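Local coordinates for tail spike protein gp49 (Pseudomonas phage LKA1, PDB 4RU4) that probably cleaves the O-specific polysaccharide of Pseudomonas as a trimeric lyase of the phage tail, degrading the host envelope during virus entry, at residues Tyr555-Pro567 with Ala573-Phe585. Residues are numbered along the deposited sequence; the frame is centred on the assembly and turned at random.
Sequences YAGNRVGVAIANP and ATLGLFTDDGTNF
F585 fills a hollow lined by A556, R559 and G561: its CD1 lies 3.6 Å from A556 CB, the R559 carbonyl meets the ring edge, and CZ reaches the bare CA of G561. From its own segment, T579 CG2 sits over the centre of one ring face and also abuts the CB and CG of R559. A second bump fits at G561, where L577 CD1 comes within 3.4 Å of the glycine C, against backbone that carries no CB. Farther along the hairpin, G576 leaves room for I564 and F578 to meet, I564 CD1 lying 3.6 Å from F578 CE1. With CG1 placed between the backbone N and carbonyl carbon (chi1 63°), I564 brings CD1 up to that ring. Antiparallel backbone hydrogen bonds from V562–F578 to P567–T574 hold the two strands, with I564 and F578 on one face and L577 on the other.

Beyond the strands the contact turns polar. R559 NH2 makes a salt bridge to D581 OD2 (2.9 Å), on the syn side, with the guanidinium and carboxylate planes 49° apart; NH1 grips the N558 carbonyl. N558 ND2 bonds to N584 O at 2.9 Å. D581 OD1 accepts from T583 N, closing an Asx turn, and from T583 OG1, both on the same face of the carboxylate. D580 instead bonds to G561 of a second subunit, tying this hairpin of the Ig-like domain into the trimer. The paired charges and multiply bonded carboxylate are consistent with a tip held in a defined shape, with D581 probably ionised.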
loop_
_atom_site.group_PDB
_atom_site.type_symbol
_atom_site.label_atom_id
_atom_site.label_comp_id
_atom_site.label_asym_id
_atom_site.label_seq_id
_atom_site.Cartn_x
_atom_site.Cartn_y
_atom_site.Cartn_z
ATOM N N TYR B 555 -45.774 -16.577 30.316
ATOM C CA TYR B 555 -46.033 -17.674 31.253
ATOM C C TYR B 555 -46.154 -18.993 30.490
ATOM O O TYR B 555 -46.834 -19.061 29.471
ATOM C CB TYR B 555 -47.263 -17.388 32.150
ATOM C CG TYR B 555 -46.973 -16.263 33.128
ATOM C CD1 TYR B 555 -46.174 -16.481 34.252
ATOM C CD2 TYR B 555 -47.454 -14.976 32.907
ATOM C CE1 TYR B 555 -45.887 -15.459 35.134
ATOM C CE2 TYR B 555 -47.164 -13.946 33.774
ATOM C CZ TYR B 555 -46.380 -14.183 34.875
ATOM O OH TYR B 555 -46.090 -13.139 35.716
ATOM N N ALA B 556 -45.435 -20.017 30.948
ATOM C CA ALA B 556 -45.691 -21.374 30.501
ATOM C C ALA B 556 -46.739 -22.000 31.435
ATOM O O ALA B 556 -46.417 -22.836 32.294
ATOM C CB ALA B 556 -44.398 -22.186 30.480
ATOM N N GLY B 557 -47.991 -21.576 31.276
ATOM C CA GLY B 557 -49.037 -21.935 32.214
ATOM C C GLY B 557 -48.938 -21.106 33.490
ATOM O O GLY B 557 -49.543 -20.025 33.602
ATOM N N ASN B 558 -48.149 -21.595 34.444
ATOM C CA ASN B 558 -48.072 -20.985 35.771
ATOM C C ASN B 558 -46.764 -20.257 36.124
ATOM O O ASN B 558 -46.686 -19.619 37.177
ATOM C CB ASN B 558 -48.308 -22.070 36.830
ATOM C CG ASN B 558 -47.219 -23.131 36.823
ATOM O OD1 ASN B 558 -46.536 -23.321 35.813
ATOM N ND2 ASN B 558 -47.066 -23.848 37.942
ATOM N N ARG B 559 -45.731 -20.400 35.288
ATOM C CA ARG B 559 -44.385 -19.868 35.575
ATOM C C ARG B 559 -43.721 -19.388 34.289
ATOM O O ARG B 559 -43.950 -19.956 33.210
ATOM C CB ARG B 559 -43.469 -20.934 36.207
ATOM C CG ARG B 559 -43.894 -21.435 37.616
ATOM C CD ARG B 559 -43.659 -20.350 38.671
ATOM N NE ARG B 559 -43.957 -20.782 40.042
ATOM C CZ ARG B 559 -45.180 -20.862 40.570
ATOM N NH1 ARG B 559 -46.255 -20.550 39.854
ATOM N NH2 ARG B 559 -45.326 -21.265 41.824
ATOM N N VAL B 560 -42.888 -18.362 34.415
ATOM C CA VAL B 560 -42.043 -17.900 33.312
ATOM C C VAL B 560 -40.849 -18.839 33.128
ATOM O O VAL B 560 -40.542 -19.268 32.019
ATOM C CB VAL B 560 -41.487 -16.500 33.579
ATOM C CG1 VAL B 560 -40.659 -16.033 32.370
ATOM C CG2 VAL B 560 -42.613 -15.542 33.831
ATOM N N GLY B 561 -40.188 -19.148 34.236
ATOM C CA GLY B 561 -38.974 -19.923 34.210
ATOM C C GLY B 561 -37.739 -19.045 34.149
ATOM O O GLY B 561 -37.738 -17.976 33.527
ATOM N N VAL B 562 -36.679 -19.512 34.800
ATOM C CA VAL B 562 -35.411 -18.806 34.862
ATOM C C VAL B 562 -34.414 -19.517 33.962
ATOM O O VAL B 562 -34.090 -20.687 34.174
ATOM C CB VAL B 562 -34.883 -18.767 36.337
ATOM C CG1 VAL B 562 -33.564 -18.004 36.432
ATOM C CG2 VAL B 562 -35.938 -18.143 37.265
ATOM N N ALA B 563 -33.937 -18.801 32.948
ATOM C CA ALA B 563 -32.990 -19.313 31.980
ATOM C C ALA B 563 -31.579 -19.279 32.560
ATOM O O ALA B 563 -31.122 -18.227 33.009
ATOM C CB ALA B 563 -33.042 -18.448 30.689
ATOM N N ILE B 564 -30.898 -20.426 32.515
ATOM C CA ILE B 564 -29.526 -20.576 33.010
ATOM C C ILE B 564 -28.756 -21.492 32.072
ATOM O O ILE B 564 -29.289 -21.947 31.065
ATOM C CB ILE B 564 -29.495 -21.195 34.422
ATOM C CG1 ILE B 564 -30.089 -22.614 34.384
ATOM C CG2 ILE B 564 -30.271 -20.297 35.431
ATOM C CD1 ILE B 564 -29.986 -23.402 35.737
ATOM N N ALA B 565 -27.491 -21.734 32.385
ATOM C CA ALA B 565 -26.744 -22.800 31.723
ATOM C C ALA B 565 -26.040 -23.606 32.816
ATOM O O ALA B 565 -25.321 -23.047 33.640
ATOM C CB ALA B 565 -25.723 -22.229 30.773
ATOM N N ASN B 566 -26.227 -24.911 32.819
ATOM C CA ASN B 566 -25.579 -25.740 33.833
ATOM C C ASN B 566 -25.499 -27.156 33.335
ATOM O O ASN B 566 -26.538 -27.759 33.165
ATOM C CB ASN B 566 -26.388 -25.744 35.147
ATOM C CG ASN B 566 -25.670 -26.508 36.264
ATOM O OD1 ASN B 566 -24.446 -26.687 36.212
ATOM N ND2 ASN B 566 -26.409 -26.929 37.287
ATOM N N PRO B 567 -24.276 -27.677 33.079
ATOM C CA PRO B 567 -23.006 -26.938 33.251
ATOM C C PRO B 567 -22.616 -26.088 32.035
ATOM O O PRO B 567 -23.368 -26.069 31.040
ATOM C CB PRO B 567 -21.978 -28.053 33.375
ATOM C CG PRO B 567 -22.543 -29.150 32.444
ATOM C CD PRO B 567 -24.046 -29.093 32.701
ATOM N N ALA B 573 -22.400 -26.041 26.595
ATOM C CA ALA B 573 -23.202 -25.694 27.765
ATOM C C ALA B 573 -24.529 -26.441 27.707
ATOM O O ALA B 573 -25.017 -26.784 26.618
ATOM C CB ALA B 573 -23.464 -24.187 27.813
ATOM N N THR B 574 -25.113 -26.691 28.869
ATOM C CA THR B 574 -26.472 -27.213 28.915
ATOM C C THR B 574 -27.452 -26.106 29.283
ATOM O O THR B 574 -27.504 -25.650 30.427
ATOM C CB THR B 574 -26.591 -28.395 29.860
ATOM O OG1 THR B 574 -25.778 -29.451 29.358
ATOM C CG2 THR B 574 -28.037 -28.884 29.922
ATOM N N LEU B 575 -28.206 -25.645 28.289
ATOM C CA LEU B 575 -29.132 -24.552 28.499
ATOM C C LEU B 575 -30.268 -25.093 29.350
ATOM O O LEU B 575 -30.626 -26.271 29.236
ATOM C CB LEU B 575 -29.678 -24.078 27.155
ATOM C CG LEU B 575 -28.653 -23.636 26.114
ATOM C CD1 LEU B 575 -29.396 -23.069 24.879
ATOM C CD2 LEU B 575 -27.689 -22.606 26.695
ATOM N N GLY B 576 -30.836 -24.251 30.203
ATOM C CA GLY B 576 -31.921 -24.695 31.055
ATOM C C GLY B 576 -32.972 -23.643 31.317
ATOM O O GLY B 576 -32.660 -22.459 31.372
ATOM N N LEU B 577 -34.217 -24.078 31.492
ATOM C CA LEU B 577 -35.288 -23.189 31.928
ATOM C C LEU B 577 -35.935 -23.839 33.157
ATOM O O LEU B 577 -36.470 -24.942 33.044
ATOM C CB LEU B 577 -36.330 -23.023 30.814
ATOM C CG LEU B 577 -37.493 -22.067 31.128
ATOM C CD1 LEU B 577 -36.985 -20.632 31.199
ATOM C CD2 LEU B 577 -38.638 -22.200 30.105
ATOM N N PHE B 578 -35.850 -23.177 34.317
ATOM C CA PHE B 578 -36.196 -23.795 35.617
ATOM C C PHE B 578 -37.160 -22.862 36.342
ATOM O O PHE B 578 -36.888 -21.669 36.454
ATOM C CB PHE B 578 -34.951 -23.929 36.515
ATOM C CG PHE B 578 -34.008 -25.044 36.141
ATOM C CD1 PHE B 578 -33.218 -24.962 35.007
ATOM C CD2 PHE B 578 -33.883 -26.164 36.972
ATOM C CE1 PHE B 578 -32.318 -25.980 34.674
ATOM C CE2 PHE B 578 -33.004 -27.184 36.650
ATOM C CZ PHE B 578 -32.219 -27.098 35.488
ATOM N N THR B 579 -38.277 -23.369 36.857
ATOM C CA THR B 579 -39.160 -22.478 37.617
ATOM C C THR B 579 -38.357 -22.072 38.854
ATOM O O THR B 579 -37.564 -22.888 39.369
ATOM C CB THR B 579 -40.487 -23.154 38.017
ATOM O OG1 THR B 579 -40.243 -24.217 38.959
ATOM C CG2 THR B 579 -41.205 -23.711 36.774
ATOM N N ASP B 580 -38.492 -20.829 39.320
ATOM C CA ASP B 580 -37.573 -20.404 40.391
ATOM C C ASP B 580 -37.793 -21.241 41.663
ATOM O O ASP B 580 -36.830 -21.601 42.355
ATOM C CB ASP B 580 -37.706 -18.912 40.704
ATOM C CG ASP B 580 -36.551 -18.384 41.560
ATOM O OD1 ASP B 580 -35.364 -18.781 41.338
ATOM O OD2 ASP B 580 -36.830 -17.568 42.464
ATOM N N ASP B 581 -39.057 -21.576 41.937
ATOM C CA ASP B 581 -39.408 -22.239 43.191
ATOM C C ASP B 581 -39.557 -23.765 43.121
ATOM O O ASP B 581 -39.895 -24.408 44.124
ATOM C CB ASP B 581 -40.639 -21.565 43.849
ATOM C CG ASP B 581 -41.942 -21.862 43.119
ATOM O OD1 ASP B 581 -41.929 -22.498 42.043
ATOM O OD2 ASP B 581 -42.990 -21.426 43.616
ATOM N N GLY B 582 -39.329 -24.336 41.941
ATOM C CA GLY B 582 -39.336 -25.788 41.776
ATOM C C GLY B 582 -40.715 -26.397 41.625
ATOM O O GLY B 582 -40.886 -27.628 41.609
ATOM N N THR B 583 -41.723 -25.535 41.537
ATOM C CA THR B 583 -43.061 -25.967 41.157
ATOM C C THR B 583 -43.051 -26.458 39.703
ATOM O O THR B 583 -42.415 -25.844 38.849
ATOM C CB THR B 583 -44.068 -24.802 41.311
ATOM O OG1 THR B 583 -44.086 -24.357 42.677
ATOM C CG2 THR B 583 -45.469 -25.244 40.910
ATOM N N ASN B 584 -43.734 -27.563 39.409
ATOM C CA ASN B 584 -43.855 -27.978 38.018
ATOM C C ASN B 584 -44.518 -26.927 37.143
ATOM O O ASN B 584 -45.452 -26.276 37.578
ATOM C CB ASN B 584 -44.670 -29.265 37.911
ATOM C CG ASN B 584 -43.943 -30.472 38.481
ATOM O OD1 ASN B 584 -42.722 -30.468 38.629
ATOM N ND2 ASN B 584 -44.698 -31.511 38.804
ATOM N N PHE B 585 -44.040 -26.775 35.908
ATOM C CA PHE B 585 -44.781 -26.045 34.888
ATOM C C PHE B 585 -46.178 -26.676 34.721
ATOM O O PHE B 585 -46.342 -27.905 34.798
ATOM C CB PHE B 585 -44.041 -26.107 33.554
ATOM C CG PHE B 585 -42.828 -25.226 33.481
ATOM C CD1 PHE B 585 -42.958 -23.850 33.278
ATOM C CD2 PHE B 585 -41.557 -25.775 33.581
ATOM C CE1 PHE B 585 -41.824 -23.038 33.197
ATOM C CE2 PHE B 585 -40.423 -24.973 33.503
ATOM C CZ PHE B 585 -40.560 -23.612 33.294
HETATM O O HOH W 1 -41.147 -19.679 40.912
#